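Local atomic coordinates of glycerate dehydrogenase related protein (Thermoplasma acidophilum, PDB entry 3GVX), a protein that probably reduces glyoxylate or hydroxypyruvate with a nicotinamide cofactor, as a member of the D-isomer specific 2-hydroxyacid dehydrogenase family. Residues Y4-A9 / H27-Y32; I40-V45 / V60-V65; I56-D61 / S76-Y81. All coordinates share one frame; numbering follows the deposited sequence.

Contact 1: Y4-A9 / H27-Y32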
ATOM      1  N   TYR B   4     -24.513  17.008 -20.798  1.00 40.04           N
ATOM      2  CA  TYR B   4     -23.918  17.737 -21.879  1.00 40.14           C
ATOM      3  C   TYR B   4     -22.502  18.078 -21.498  1.00 39.49           C
ATOM      4  O   TYR B   4     -22.253  18.718 -20.471  1.00 38.99           O
ATOM      5  CB  TYR B   4     -24.725  18.991 -22.193  1.00 39.94           C
ATOM      6  CG  TYR B   4     -24.090  19.836 -23.260  1.00 41.72           C
ATOM      7  CD1 TYR B   4     -23.893  19.351 -24.553  1.00 42.41           C
ATOM      8  CD2 TYR B   4     -23.670  21.122 -22.976  1.00 42.65           C
ATOM      9  CE1 TYR B   4     -23.271  20.136 -25.534  1.00 43.67           C
ATOM     10  CE2 TYR B   4     -23.047  21.913 -23.937  1.00 44.21           C
ATOM     11  CZ  TYR B   4     -22.858  21.426 -25.218  1.00 44.65           C
ATOM     12  OH  TYR B   4     -22.271  22.234 -26.164  1.00 44.77           O
ATOM     13  N   VAL B   5     -21.576  17.605 -22.325  1.00 37.58           N
ATOM     14  CA  VAL B   5     -20.163  17.836 -22.121  1.00 37.36           C
ATOM     15  C   VAL B   5     -19.827  19.064 -22.928  1.00 38.55           C
ATOM     16  O   VAL B   5     -19.729  19.037 -24.154  1.00 38.53           O
ATOM     17  CB  VAL B   5     -19.329  16.622 -22.563  1.00 36.61           C
ATOM     18  CG1 VAL B   5     -17.837  16.913 -22.363  1.00 34.25           C
ATOM     19  CG2 VAL B   5     -19.760  15.389 -21.766  1.00 32.75           C
ATOM     20  N   ASN B   6     -19.669  20.151 -22.186  1.00 38.94           N
ATOM     21  CA  ASN B   6     -19.417  21.456 -22.753  1.00 39.16           C
ATOM     22  C   ASN B   6     -17.989  21.785 -23.135  1.00 39.66           C
ATOM     23  O   ASN B   6     -17.486  22.878 -22.872  1.00 39.84           O
ATOM     24  CB  ASN B   6     -19.964  22.534 -21.824  1.00 37.80           C
ATOM     25  CG  ASN B   6     -20.012  23.881 -22.490  1.00 37.30           C
ATOM     26  OD1 ASN B   6     -20.291  23.982 -23.686  1.00 35.20           O
ATOM     27  ND2 ASN B   6     -19.758  24.929 -21.721  1.00 35.93           N
ATOM     28  N   PHE B   7     -17.337  20.820 -23.756  1.00 38.84           N
ATOM     29  CA  PHE B   7     -15.997  21.018 -24.244  1.00 39.28           C
ATOM     30  C   PHE B   7     -15.663  19.921 -25.233  1.00 41.48           C
ATOM     31  O   PHE B   7     -16.319  18.881 -25.267  1.00 42.01           O
ATOM     32  CB  PHE B   7     -14.963  21.074 -23.104  1.00 37.74           C
ATOM     33  CG  PHE B   7     -15.038  19.939 -22.126  1.00 37.38           C
ATOM     34  CD1 PHE B   7     -15.754  20.073 -20.936  1.00 36.92           C
ATOM     35  CD2 PHE B   7     -14.384  18.737 -22.373  1.00 36.10           C
ATOM     36  CE1 PHE B   7     -15.817  19.032 -20.009  1.00 34.68           C
ATOM     37  CE2 PHE B   7     -14.445  17.685 -21.451  1.00 36.33           C
ATOM     38  CZ  PHE B   7     -15.165  17.838 -20.268  1.00 35.94           C
ATOM     39  N   PRO B   8     -14.655  20.161 -26.077  1.00 42.32           N
ATOM     40  CA  PRO B   8     -14.178  19.230 -27.100  1.00 43.15           C
ATOM     41  C   PRO B   8     -13.632  17.992 -26.393  1.00 43.83           C
ATOM     42  O   PRO B   8     -12.790  18.093 -25.504  1.00 44.82           O
ATOM     43  CB  PRO B   8     -13.089  20.039 -27.812  1.00 43.38           C
ATOM     44  CG  PRO B   8     -13.508  21.474 -27.555  1.00 42.48           C
ATOM     45  CD  PRO B   8     -13.893  21.416 -26.125  1.00 41.53           C
ATOM     46  N   ALA B   9     -14.134  16.826 -26.769  1.00 45.19           N
ATOM     47  CA  ALA B   9     -13.689  15.595 -26.137  1.00 46.65           C
ATOM     48  C   ALA B   9     -13.430  14.542 -27.199  1.00 47.71           C
ATOM     49  O   ALA B   9     -14.159  14.450 -28.179  1.00 48.32           O
ATOM     50  CB  ALA B   9     -14.747  15.115 -25.151  1.00 46.38           C
ATOM     51  N   HIS B  27     -24.651  14.259 -24.782  1.00 41.77           N
ATOM     52  CA  HIS B  27     -24.572  15.247 -25.812  1.00 40.77           C
ATOM     53  C   HIS B  27     -23.197  15.827 -25.746  1.00 40.41           C
ATOM     54  O   HIS B  27     -22.617  16.010 -24.673  1.00 39.92           O
ATOM     55  CB  HIS B  27     -25.632  16.307 -25.605  1.00 39.94           C
ATOM     56  CG  HIS B  27     -27.018  15.765 -25.640  1.00 39.90           C
ATOM     57  ND1 HIS B  27     -27.788  15.744 -26.778  1.00 41.48           N
ATOM     58  CD2 HIS B  27     -27.748  15.146 -24.683  1.00 40.03           C
ATOM     59  CE1 HIS B  27     -28.936  15.140 -26.522  1.00 41.15           C
ATOM     60  NE2 HIS B  27     -28.935  14.768 -25.257  1.00 40.62           N
ATOM     61  N   TRP B  28     -22.670  16.094 -26.923  1.00 40.71           N
ATOM     62  CA  TRP B  28     -21.347  16.611 -27.018  1.00 41.67           C
ATOM     63  C   TRP B  28     -21.246  17.910 -27.723  1.00 43.28           C
ATOM     64  O   TRP B  28     -21.920  18.201 -28.709  1.00 43.25           O
ATOM     65  CB  TRP B  28     -20.419  15.599 -27.672  1.00 41.15           C
ATOM     66  CG  TRP B  28     -20.454  14.305 -26.973  1.00 40.46           C
ATOM     67  CD1 TRP B  28     -21.378  13.323 -27.139  1.00 40.66           C
ATOM     68  CD2 TRP B  28     -19.577  13.860 -25.935  1.00 39.97           C
ATOM     69  NE1 TRP B  28     -21.138  12.296 -26.281  1.00 40.58           N
ATOM     70  CE2 TRP B  28     -20.033  12.591 -25.532  1.00 41.26           C
ATOM     71  CE3 TRP B  28     -18.447  14.402 -25.317  1.00 41.43           C
ATOM     72  CZ2 TRP B  28     -19.409  11.854 -24.525  1.00 41.09           C
ATOM     73  CZ3 TRP B  28     -17.827  13.672 -24.317  1.00 42.07           C
ATOM     74  CH2 TRP B  28     -18.307  12.405 -23.935  1.00 41.84           C
ATOM     75  N   TYR B  29     -20.359  18.693 -27.162  1.00 43.55           N
ATOM     76  CA  TYR B  29     -20.041  19.986 -27.659  1.00 44.89           C
ATOM     77  C   TYR B  29     -19.466  19.815 -29.068  1.00 46.04           C
ATOM     78  O   TYR B  29     -18.718  18.872 -29.319  1.00 46.13           O
ATOM     79  CB  TYR B  29     -19.024  20.586 -26.719  1.00 44.76           C
ATOM     80  CG  TYR B  29     -18.458  21.845 -27.244  1.00 46.76           C
ATOM     81  CD1 TYR B  29     -19.114  23.050 -27.060  1.00 47.13           C
ATOM     82  CD2 TYR B  29     -17.272  21.842 -27.955  1.00 47.34           C
ATOM     83  CE1 TYR B  29     -18.604  24.230 -27.580  1.00 48.67           C
ATOM     84  CE2 TYR B  29     -16.749  23.008 -28.487  1.00 49.28           C
ATOM     85  CZ  TYR B  29     -17.415  24.204 -28.287  1.00 49.69           C
ATOM     86  OH  TYR B  29     -16.880  25.370 -28.766  1.00 52.10           O
ATOM     87  N   PRO B  30     -19.785  20.738 -29.996  1.00 47.38           N
ATOM     88  CA  PRO B  30     -20.625  21.916 -29.795  1.00 46.33           C
ATOM     89  C   PRO B  30     -22.107  21.735 -30.138  1.00 45.70           C
ATOM     90  O   PRO B  30     -22.768  22.685 -30.545  1.00 45.84           O
ATOM     91  CB  PRO B  30     -19.949  22.942 -30.683  1.00 47.06           C
ATOM     92  CG  PRO B  30     -19.681  22.106 -31.931  1.00 46.59           C
ATOM     93  CD  PRO B  30     -19.255  20.724 -31.376  1.00 47.34           C
ATOM     94  N   ASP B  31     -22.634  20.526 -29.978  1.00 45.07           N
ATOM     95  CA  ASP B  31     -24.049  20.320 -30.254  1.00 45.65           C
ATOM     96  C   ASP B  31     -24.847  20.416 -28.989  1.00 45.24           C
ATOM     97  O   ASP B  31     -25.417  19.455 -28.469  1.00 43.94           O
ATOM     98  CB  ASP B  31     -24.263  19.013 -30.972  1.00 48.73           C
ATOM     99  CG  ASP B  31     -23.657  19.048 -32.345  1.00 51.14           C
ATOM    100  OD1 ASP B  31     -24.093  19.884 -33.166  1.00 52.54           O
ATOM    101  OD2 ASP B  31     -22.725  18.270 -32.600  1.00 53.60           O
ATOM    102  N   TYR B  32     -24.853  21.651 -28.519  1.00 45.09           N
ATOM    103  CA  TYR B  32     -25.510  22.037 -27.309  1.00 44.42           C
ATOM    104  C   TYR B  32     -26.851  21.400 -27.107  1.00 43.90           C
ATOM    105  O   TYR B  32     -27.631  21.197 -28.035  1.00 45.82           O
ATOM    106  CB  TYR B  32     -25.700  23.545 -27.251  1.00 44.60           C
ATOM    107  CG  TYR B  32     -26.450  23.939 -26.005  1.00 45.13           C
ATOM    108  CD1 TYR B  32     -25.785  24.105 -24.794  1.00 44.24           C
ATOM    109  CD2 TYR B  32     -27.840  24.025 -26.003  1.00 45.01           C
ATOM    110  CE1 TYR B  32     -26.485  24.330 -23.606  1.00 44.78           C
ATOM    111  CE2 TYR B  32     -28.551  24.251 -24.819  1.00 46.02           C
ATOM    112  CZ  TYR B  32     -27.866  24.405 -23.624  1.00 45.98           C
ATOM    113  OH  TYR B  32     -28.555  24.641 -22.455  1.00 48.11           O
TER
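In both Y4 (chi1 176°) and Y32 (chi1 177°) CG stands anti to the backbone N, and their rings meet as a T-shaped stack where the chain leaves the second strand of a beta-alpha-beta unit (strand 3-5, helix 11-20, strand 26-28). The edge of Y32 points at the face of Y4, with Y32 CD1 3.6 Å from Y4 CE2. Y4 OH lies at the edge of the Y29 ring, 3.4 Å from Y29 CD1. Between the parallel strands V5 N gives a nearly straight bond (175°) to H27 O at 3.0 Å, and Y29 N a more bent one to V5 O at 3.1 Å. On the sheet face opposite Y4, V5 CG2 makes a CH-pi contact 4.0 Å from the centroid of the six-membered ring of W28. A branched valine suits this strand: its compact methyls fit the flat indole. A9 CB lies 3.5 Å from W28 CZ3, and R14 of helix 11-20 gives the indole a cation-pi partner. The peptide bond before P30 is cis, D31 centres an inverse gamma turn, and P30 CB sits over the centre of the Y29 ring. Alongside that ring, P8 CG lies 3.7 Å from Y29 CE2.

Contact 2: I40-V45 / V60-V65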
ATOM      1  N   ILE B  40     -18.097  20.481 -17.303  1.00 25.43           N
ATOM      2  CA  ILE B  40     -17.363  21.609 -17.826  1.00 25.24           C
ATOM      3  C   ILE B  40     -15.923  21.682 -17.386  1.00 28.34           C
ATOM      4  O   ILE B  40     -15.465  20.946 -16.520  1.00 28.06           O
ATOM      5  CB  ILE B  40     -18.014  22.929 -17.358  1.00 27.11           C
ATOM      6  CG1 ILE B  40     -17.711  23.131 -15.870  1.00 27.40           C
ATOM      7  CG2 ILE B  40     -19.534  22.882 -17.542  1.00 23.96           C
ATOM      8  CD1 ILE B  40     -18.151  24.476 -15.298  1.00 29.66           C
ATOM      9  N   LYS B  41     -15.222  22.616 -17.999  1.00 30.97           N
ATOM     10  CA  LYS B  41     -13.863  22.907 -17.630  1.00 35.05           C
ATOM     11  C   LYS B  41     -13.909  24.304 -17.035  1.00 36.04           C
ATOM     12  O   LYS B  41     -13.746  24.474 -15.839  1.00 34.94           O
ATOM     13  CB  LYS B  41     -12.948  22.877 -18.845  1.00 36.61           C
ATOM     14  CG  LYS B  41     -12.778  21.510 -19.438  1.00 40.50           C
ATOM     15  CD  LYS B  41     -11.692  21.531 -20.475  1.00 43.43           C
ATOM     16  CE  LYS B  41     -11.479  20.168 -21.065  1.00 46.05           C
ATOM     17  NZ  LYS B  41     -10.345  20.195 -22.027  1.00 46.77           N
ATOM     18  N   ASP B  42     -14.193  25.291 -17.874  1.00 37.07           N
ATOM     19  CA  ASP B  42     -14.230  26.670 -17.432  1.00 39.18           C
ATOM     20  C   ASP B  42     -15.561  27.372 -17.563  1.00 38.70           C
ATOM     21  O   ASP B  42     -15.866  28.266 -16.800  1.00 37.02           O
ATOM     22  CB  ASP B  42     -13.171  27.455 -18.183  1.00 43.35           C
ATOM     23  CG  ASP B  42     -11.794  26.866 -18.005  1.00 48.94           C
ATOM     24  OD1 ASP B  42     -10.922  27.104 -18.862  1.00 52.63           O
ATOM     25  OD2 ASP B  42     -11.575  26.162 -17.002  1.00 50.05           O
ATOM     26  N   ARG B  43     -16.354  26.978 -18.539  1.00 38.28           N
ATOM     27  CA  ARG B  43     -17.629  27.628 -18.718  1.00 39.22           C
ATOM     28  C   ARG B  43     -18.815  26.704 -18.729  1.00 36.98           C
ATOM     29  O   ARG B  43     -18.751  25.581 -19.214  1.00 36.63           O
ATOM     30  CB  ARG B  43     -17.632  28.460 -20.001  1.00 42.10           C
ATOM     31  CG  ARG B  43     -16.820  29.738 -19.913  1.00 47.99           C
ATOM     32  CD  ARG B  43     -16.863  30.486 -21.243  1.00 52.33           C
ATOM     33  NE  ARG B  43     -16.310  29.684 -22.334  1.00 55.23           N
ATOM     34  CZ  ARG B  43     -15.016  29.427 -22.505  1.00 57.44           C
ATOM     35  NH1 ARG B  43     -14.121  29.919 -21.657  1.00 58.33           N
ATOM     36  NH2 ARG B  43     -14.618  28.668 -23.521  1.00 58.17           N
ATOM     37  N   TYR B  44     -19.904  27.198 -18.165  1.00 34.92           N
ATOM     38  CA  TYR B  44     -21.131  26.451 -18.139  1.00 31.82           C
ATOM     39  C   TYR B  44     -22.072  27.263 -19.016  1.00 31.79           C
ATOM     40  O   TYR B  44     -21.779  28.405 -19.383  1.00 29.58           O
ATOM     41  CB  TYR B  44     -21.658  26.310 -16.695  1.00 32.77           C
ATOM     42  CG  TYR B  44     -21.816  27.618 -15.921  1.00 32.57           C
ATOM     43  CD1 TYR B  44     -22.910  28.451 -16.133  1.00 32.21           C
ATOM     44  CD2 TYR B  44     -20.877  28.013 -14.971  1.00 32.66           C
ATOM     45  CE1 TYR B  44     -23.065  29.661 -15.427  1.00 31.30           C
ATOM     46  CE2 TYR B  44     -21.022  29.217 -14.254  1.00 33.12           C
ATOM     47  CZ  TYR B  44     -22.125  30.033 -14.489  1.00 33.51           C
ATOM     48  OH  TYR B  44     -22.282  31.206 -13.786  1.00 33.58           O
ATOM     49  N   VAL B  45     -23.190  26.657 -19.376  1.00 32.40           N
ATOM     50  CA  VAL B  45     -24.184  27.307 -20.199  1.00 32.27           C
ATOM     51  C   VAL B  45     -25.511  27.041 -19.519  1.00 32.98           C
ATOM     52  O   VAL B  45     -25.947  25.897 -19.441  1.00 34.01           O
ATOM     53  CB  VAL B  45     -24.197  26.700 -21.624  1.00 34.92           C
ATOM     54  CG1 VAL B  45     -25.375  27.278 -22.435  1.00 33.12           C
ATOM     55  CG2 VAL B  45     -22.837  26.945 -22.317  1.00 35.16           C
ATOM     56  N   VAL B  60     -12.724  25.326  -8.301  1.00 37.35           N
ATOM     57  CA  VAL B  60     -13.699  26.055  -9.085  1.00 38.40           C
ATOM     58  C   VAL B  60     -13.513  27.561  -9.009  1.00 40.86           C
ATOM     59  O   VAL B  60     -14.344  28.313  -9.500  1.00 39.54           O
ATOM     60  CB  VAL B  60     -15.107  25.755  -8.599  1.00 37.55           C
ATOM     61  CG1 VAL B  60     -15.441  24.281  -8.797  1.00 37.18           C
ATOM     62  CG2 VAL B  60     -15.223  26.167  -7.138  1.00 33.51           C
ATOM     63  N   ASP B  61     -12.427  28.011  -8.405  1.00 42.05           N
ATOM     64  CA  ASP B  61     -12.242  29.444  -8.286  1.00 44.35           C
ATOM     65  C   ASP B  61     -12.202  30.202  -9.606  1.00 42.71           C
ATOM     66  O   ASP B  61     -12.458  31.398  -9.642  1.00 43.63           O
ATOM     67  CB  ASP B  61     -11.008  29.731  -7.426  1.00 47.96           C
ATOM     68  CG  ASP B  61     -11.096  29.050  -6.062  1.00 52.21           C
ATOM     69  OD1 ASP B  61     -12.156  29.162  -5.405  1.00 51.33           O
ATOM     70  OD2 ASP B  61     -10.119  28.388  -5.653  1.00 54.08           O
ATOM     71  N   HIS B  62     -11.920  29.503 -10.696  1.00 40.60           N
ATOM     72  CA  HIS B  62     -11.876  30.128 -12.025  1.00 39.17           C
ATOM     73  C   HIS B  62     -13.263  30.082 -12.674  1.00 37.90           C
ATOM     74  O   HIS B  62     -13.449  30.524 -13.802  1.00 37.07           O
ATOM     75  CB  HIS B  62     -10.894  29.398 -12.950  1.00 41.13           C
ATOM     76  CG  HIS B  62     -11.136  27.931 -13.028  1.00 42.49           C
ATOM     77  ND1 HIS B  62     -11.385  27.283 -14.220  1.00 42.28           N
ATOM     78  CD2 HIS B  62     -11.198  26.992 -12.064  1.00 43.37           C
ATOM     79  CE1 HIS B  62     -11.590  26.001 -13.976  1.00 43.79           C
ATOM     80  NE2 HIS B  62     -11.484  25.795 -12.677  1.00 43.68           N
ATOM     81  N   ILE B  63     -14.232  29.513 -11.972  1.00 36.44           N
ATOM     82  CA  ILE B  63     -15.576  29.414 -12.502  1.00 34.17           C
ATOM     83  C   ILE B  63     -16.480  30.509 -11.915  1.00 34.10           C
ATOM     84  O   ILE B  63     -16.391  30.860 -10.735  1.00 32.49           O
ATOM     85  CB  ILE B  63     -16.165  28.014 -12.220  1.00 32.96           C
ATOM     86  CG1 ILE B  63     -15.368  26.970 -13.005  1.00 32.75           C
ATOM     87  CG2 ILE B  63     -17.637  27.994 -12.582  1.00 32.37           C
ATOM     88  CD1 ILE B  63     -15.508  25.563 -12.525  1.00 31.79           C
ATOM     89  N   ASP B  64     -17.343  31.052 -12.767  1.00 32.87           N
ATOM     90  CA  ASP B  64     -18.275  32.094 -12.353  1.00 31.53           C
ATOM     91  C   ASP B  64     -19.381  31.556 -11.445  1.00 30.54           C
ATOM     92  O   ASP B  64     -20.568  31.525 -11.806  1.00 29.58           O
ATOM     93  CB  ASP B  64     -18.901  32.786 -13.568  1.00 32.71           C
ATOM     94  CG  ASP B  64     -19.860  33.908 -13.159  1.00 34.17           C
ATOM     95  OD1 ASP B  64     -19.800  34.320 -11.985  1.00 33.41           O
ATOM     96  OD2 ASP B  64     -20.663  34.380 -13.984  1.00 33.07           O
ATOM     97  N   VAL B  65     -18.963  31.149 -10.254  1.00 28.95           N
ATOM     98  CA  VAL B  65     -19.834  30.598  -9.232  1.00 27.85           C
ATOM     99  C   VAL B  65     -20.973  31.525  -8.808  1.00 26.40           C
ATOM    100  O   VAL B  65     -22.096  31.083  -8.647  1.00 23.82           O
ATOM    101  CB  VAL B  65     -19.016  30.238  -7.989  1.00 30.92           C
ATOM    102  CG1 VAL B  65     -19.904  29.517  -6.976  1.00 31.79           C
ATOM    103  CG2 VAL B  65     -17.790  29.407  -8.391  1.00 32.86           C
TER
HETATM  104  O   HOH W   1     -17.881  29.961 -15.604  1.00 40.70           O
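Y44 and D64 make a direct hydrogen bond between these two loops: Y44 OH donates to D64 O at 2.6 Å, from a position tilted 18° out of the carbonyl plane. Y44 CG lies between the backbone N and the carbonyl carbon (chi1 54°), and a tyrosine is long enough to carry its hydroxyl across to the other loop. A water adds a bridge, donating to D42 O at 2.9 Å and accepting from D64 N at 3.1 Å. Among the charged and polar groups, D42 OD2 lies 3.0 Å from H62 ND1 at the edge of the imidazole, the carboxylate plane turned 86° from the ring, while H62 NE2 is hydrogen-bonded to G59 O and S57 OG. The apolar contacts centre on I63. I63 CD1 meets I40 CD1 tip to tip at 4.0 Å, and I63 CG2 lies in plane at the edge of the Y44 ring, 4.0 Å from CE2. This is loop-to-loop packing: V60 to I63 form a type I beta turn and D64 centres an inverse gamma turn. The loops pack on the parallel sheet: I40 and Y44 rest on I53 and I63 on A55 of strand 52-55, while V60 and V65 touch L74 of strand 73-75.

Contact 3: I56-D61 / S76-Y81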
ATOM      1  N   ILE B  56     -14.326  19.464 -14.110  1.00 30.44           N
ATOM      2  CA  ILE B  56     -13.435  18.312 -14.144  1.00 32.58           C
ATOM      3  C   ILE B  56     -12.154  18.612 -13.397  1.00 33.04           C
ATOM      4  O   ILE B  56     -11.341  17.729 -13.181  1.00 34.76           O
ATOM      5  CB  ILE B  56     -13.089  17.902 -15.579  1.00 31.89           C
ATOM      6  CG1 ILE B  56     -12.387  19.055 -16.288  1.00 30.28           C
ATOM      7  CG2 ILE B  56     -14.353  17.478 -16.304  1.00 28.89           C
ATOM      8  CD1 ILE B  56     -11.485  18.636 -17.415  1.00 31.14           C
ATOM      9  N   SER B  57     -11.978  19.867 -13.000  1.00 33.72           N
ATOM     10  CA  SER B  57     -10.787  20.267 -12.252  1.00 34.08           C
ATOM     11  C   SER B  57     -11.033  20.129 -10.754  1.00 35.85           C
ATOM     12  O   SER B  57     -12.170  19.944 -10.317  1.00 36.01           O
ATOM     13  CB  SER B  57     -10.386  21.706 -12.597  1.00 34.03           C
ATOM     14  OG  SER B  57     -11.415  22.614 -12.276  1.00 35.81           O
ATOM     15  N   ALA B  58      -9.962  20.239  -9.977  1.00 36.87           N
ATOM     16  CA  ALA B  58     -10.020  20.125  -8.519  1.00 36.83           C
ATOM     17  C   ALA B  58     -10.677  21.335  -7.869  1.00 36.92           C
ATOM     18  O   ALA B  58     -11.430  21.199  -6.906  1.00 37.17           O
ATOM     19  CB  ALA B  58      -8.616  19.935  -7.968  1.00 36.30           C
ATOM     20  N   GLY B  59     -10.388  22.512  -8.411  1.00 37.53           N
ATOM     21  CA  GLY B  59     -10.950  23.748  -7.888  1.00 37.49           C
ATOM     22  C   GLY B  59     -11.903  24.442  -8.849  1.00 37.92           C
ATOM     23  O   GLY B  59     -11.893  24.197 -10.060  1.00 36.33           O
ATOM     24  N   VAL B  60     -12.724  25.326  -8.301  1.00 37.35           N
ATOM     25  CA  VAL B  60     -13.699  26.055  -9.085  1.00 38.40           C
ATOM     26  C   VAL B  60     -13.513  27.561  -9.009  1.00 40.86           C
ATOM     27  O   VAL B  60     -14.344  28.313  -9.500  1.00 39.54           O
ATOM     28  CB  VAL B  60     -15.107  25.755  -8.599  1.00 37.55           C
ATOM     29  CG1 VAL B  60     -15.441  24.281  -8.797  1.00 37.18           C
ATOM     30  CG2 VAL B  60     -15.223  26.167  -7.138  1.00 33.51           C
ATOM     31  N   ASP B  61     -12.427  28.011  -8.405  1.00 42.05           N
ATOM     32  CA  ASP B  61     -12.242  29.444  -8.286  1.00 44.35           C
ATOM     33  C   ASP B  61     -12.202  30.202  -9.606  1.00 42.71           C
ATOM     34  O   ASP B  61     -12.458  31.398  -9.642  1.00 43.63           O
ATOM     35  CB  ASP B  61     -11.008  29.731  -7.426  1.00 47.96           C
ATOM     36  CG  ASP B  61     -11.096  29.050  -6.062  1.00 52.21           C
ATOM     37  OD1 ASP B  61     -12.156  29.162  -5.405  1.00 51.33           O
ATOM     38  OD2 ASP B  61     -10.119  28.388  -5.653  1.00 54.08           O
ATOM     39  N   SER B  76     -17.129  19.812  -7.968  1.00 32.78           N
ATOM     40  CA  SER B  76     -15.790  19.878  -8.514  1.00 32.73           C
ATOM     41  C   SER B  76     -15.227  18.460  -8.534  1.00 31.83           C
ATOM     42  O   SER B  76     -15.897  17.516  -8.132  1.00 30.83           O
ATOM     43  CB  SER B  76     -14.901  20.834  -7.705  1.00 35.50           C
ATOM     44  OG  SER B  76     -14.727  20.395  -6.386  1.00 38.64           O
ATOM     45  N   ASN B  77     -13.991  18.318  -8.984  1.00 31.95           N
ATOM     46  CA  ASN B  77     -13.382  16.996  -9.114  1.00 31.48           C
ATOM     47  C   ASN B  77     -11.952  16.935  -8.559  1.00 31.33           C
ATOM     48  O   ASN B  77     -10.992  17.064  -9.309  1.00 30.45           O
ATOM     49  CB  ASN B  77     -13.420  16.630 -10.597  1.00 29.22           C
ATOM     50  CG  ASN B  77     -12.869  15.264 -10.889  1.00 28.80           C
ATOM     51  OD1 ASN B  77     -13.164  14.295 -10.192  1.00 29.71           O
ATOM     52  ND2 ASN B  77     -12.083  15.168 -11.957  1.00 26.60           N
ATOM     53  N   ALA B  78     -11.831  16.724  -7.246  1.00 32.22           N
ATOM     54  CA  ALA B  78     -10.533  16.683  -6.563  1.00 34.44           C
ATOM     55  C   ALA B  78     -10.073  15.320  -6.040  1.00 33.57           C
ATOM     56  O   ALA B  78      -9.021  15.218  -5.415  1.00 34.00           O
ATOM     57  CB  ALA B  78     -10.521  17.700  -5.410  1.00 33.70           C
ATOM     58  N   GLY B  79     -10.842  14.277  -6.297  1.00 32.39           N
ATOM     59  CA  GLY B  79     -10.459  12.961  -5.830  1.00 30.85           C
ATOM     60  C   GLY B  79      -9.100  12.429  -6.244  1.00 31.33           C
ATOM     61  O   GLY B  79      -8.423  11.814  -5.424  1.00 29.52           O
ATOM     62  N   ALA B  80      -8.696  12.670  -7.494  1.00 30.34           N
ATOM     63  CA  ALA B  80      -7.419  12.180  -8.022  1.00 29.68           C
ATOM     64  C   ALA B  80      -6.230  12.639  -7.197  1.00 31.65           C
ATOM     65  O   ALA B  80      -5.276  11.899  -6.966  1.00 30.02           O
ATOM     66  CB  ALA B  80      -7.241  12.615  -9.479  1.00 29.68           C
ATOM     67  N   TYR B  81      -6.312  13.864  -6.716  1.00 30.78           N
ATOM     68  CA  TYR B  81      -5.240  14.418  -5.924  1.00 31.78           C
ATOM     69  C   TYR B  81      -5.010  13.697  -4.598  1.00 31.80           C
ATOM     70  O   TYR B  81      -3.888  13.325  -4.299  1.00 32.48           O
ATOM     71  CB  TYR B  81      -5.480  15.904  -5.691  1.00 33.35           C
ATOM     72  CG  TYR B  81      -4.370  16.564  -4.933  1.00 35.73           C
ATOM     73  CD1 TYR B  81      -3.195  16.948  -5.566  1.00 36.46           C
ATOM     74  CD2 TYR B  81      -4.483  16.782  -3.567  1.00 37.53           C
ATOM     75  CE1 TYR B  81      -2.153  17.550  -4.855  1.00 38.63           C
ATOM     76  CE2 TYR B  81      -3.450  17.382  -2.836  1.00 39.13           C
ATOM     77  CZ  TYR B  81      -2.288  17.763  -3.487  1.00 39.31           C
ATOM     78  OH  TYR B  81      -1.285  18.382  -2.785  1.00 42.72           O
TER
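N77 grips two successive carbonyls of the 56-61 loop, one with its side chain and one with its backbone. N77 ND2 donates to I56 O at 2.9 Å in a nearly straight bond (168°); the acceptor lies close to the plane of the amide, but the donor stands above the carbonyl plane, 41° out of it. CG stands anti to the backbone N (chi1 -178°), beside the carbonyl carbon, and carries the amide whose ND2 meets I56 O; ND2 has a further acceptor in A268 O of helix 266-279. Asparagine suits the place because its short amide can offer two N-H groups. The backbone N of N77 donates to S57 O at 2.8 Å. A weak bond from S76 OG to A58 O, 3.4 Å long, extends this polar seam. Within the loop, S57 OG donates in plane to G59 O at 2.8 Å.

Farther out the backbones themselves meet. A58 CA makes a CA-H...O contact with N77 O at 3.3 Å, and the CA atoms of A58 and A78 are 4.0 Å apart, a closeness that small side chains permit; their CB atoms touch at 3.9 Å. V60 CG1 reaches S76 CB at 3.7 Å, while I56 packs on I269 and A272 of helix 266-279. The C-terminal run of histidines, evidently a purification tag, intrudes as well: H287 NE2 is hydrogen-bonded to S76 N, and H290 touches A78.

The segment 76-81 leads from strand 73-75 into helix 79-97. Because the stronger bonds end on main-chain carbonyls of the loop, the chemistry would constrain the path of the loop backbone, and it holds the loop after strand 52-55 against the link that leads into that helix.

The three contacts spread across the five-stranded parallel sheet, from strand 26-28 at one outer edge to strand 73-75 at the other. Contact 1 closes before contact 2 opens, while contacts 2 and 3 overlap, sharing V60 and D61. Contact 1 and contact 2 have centres about 15 Å apart, contact 2 and contact 3 about 11 Å, and contact 1 and contact 3 about 20 Å. N6 joins contact 1 to R43 through a probable hydrogen bond, and F7 packs on I40, K41 and I56. A probable I40 O - I56 N hydrogen bond joins contacts 2 and 3, and the chain then enters helix 79-97, leaving this sheet, which is separate from the seven-stranded sheet of the probable NAD-binding domain.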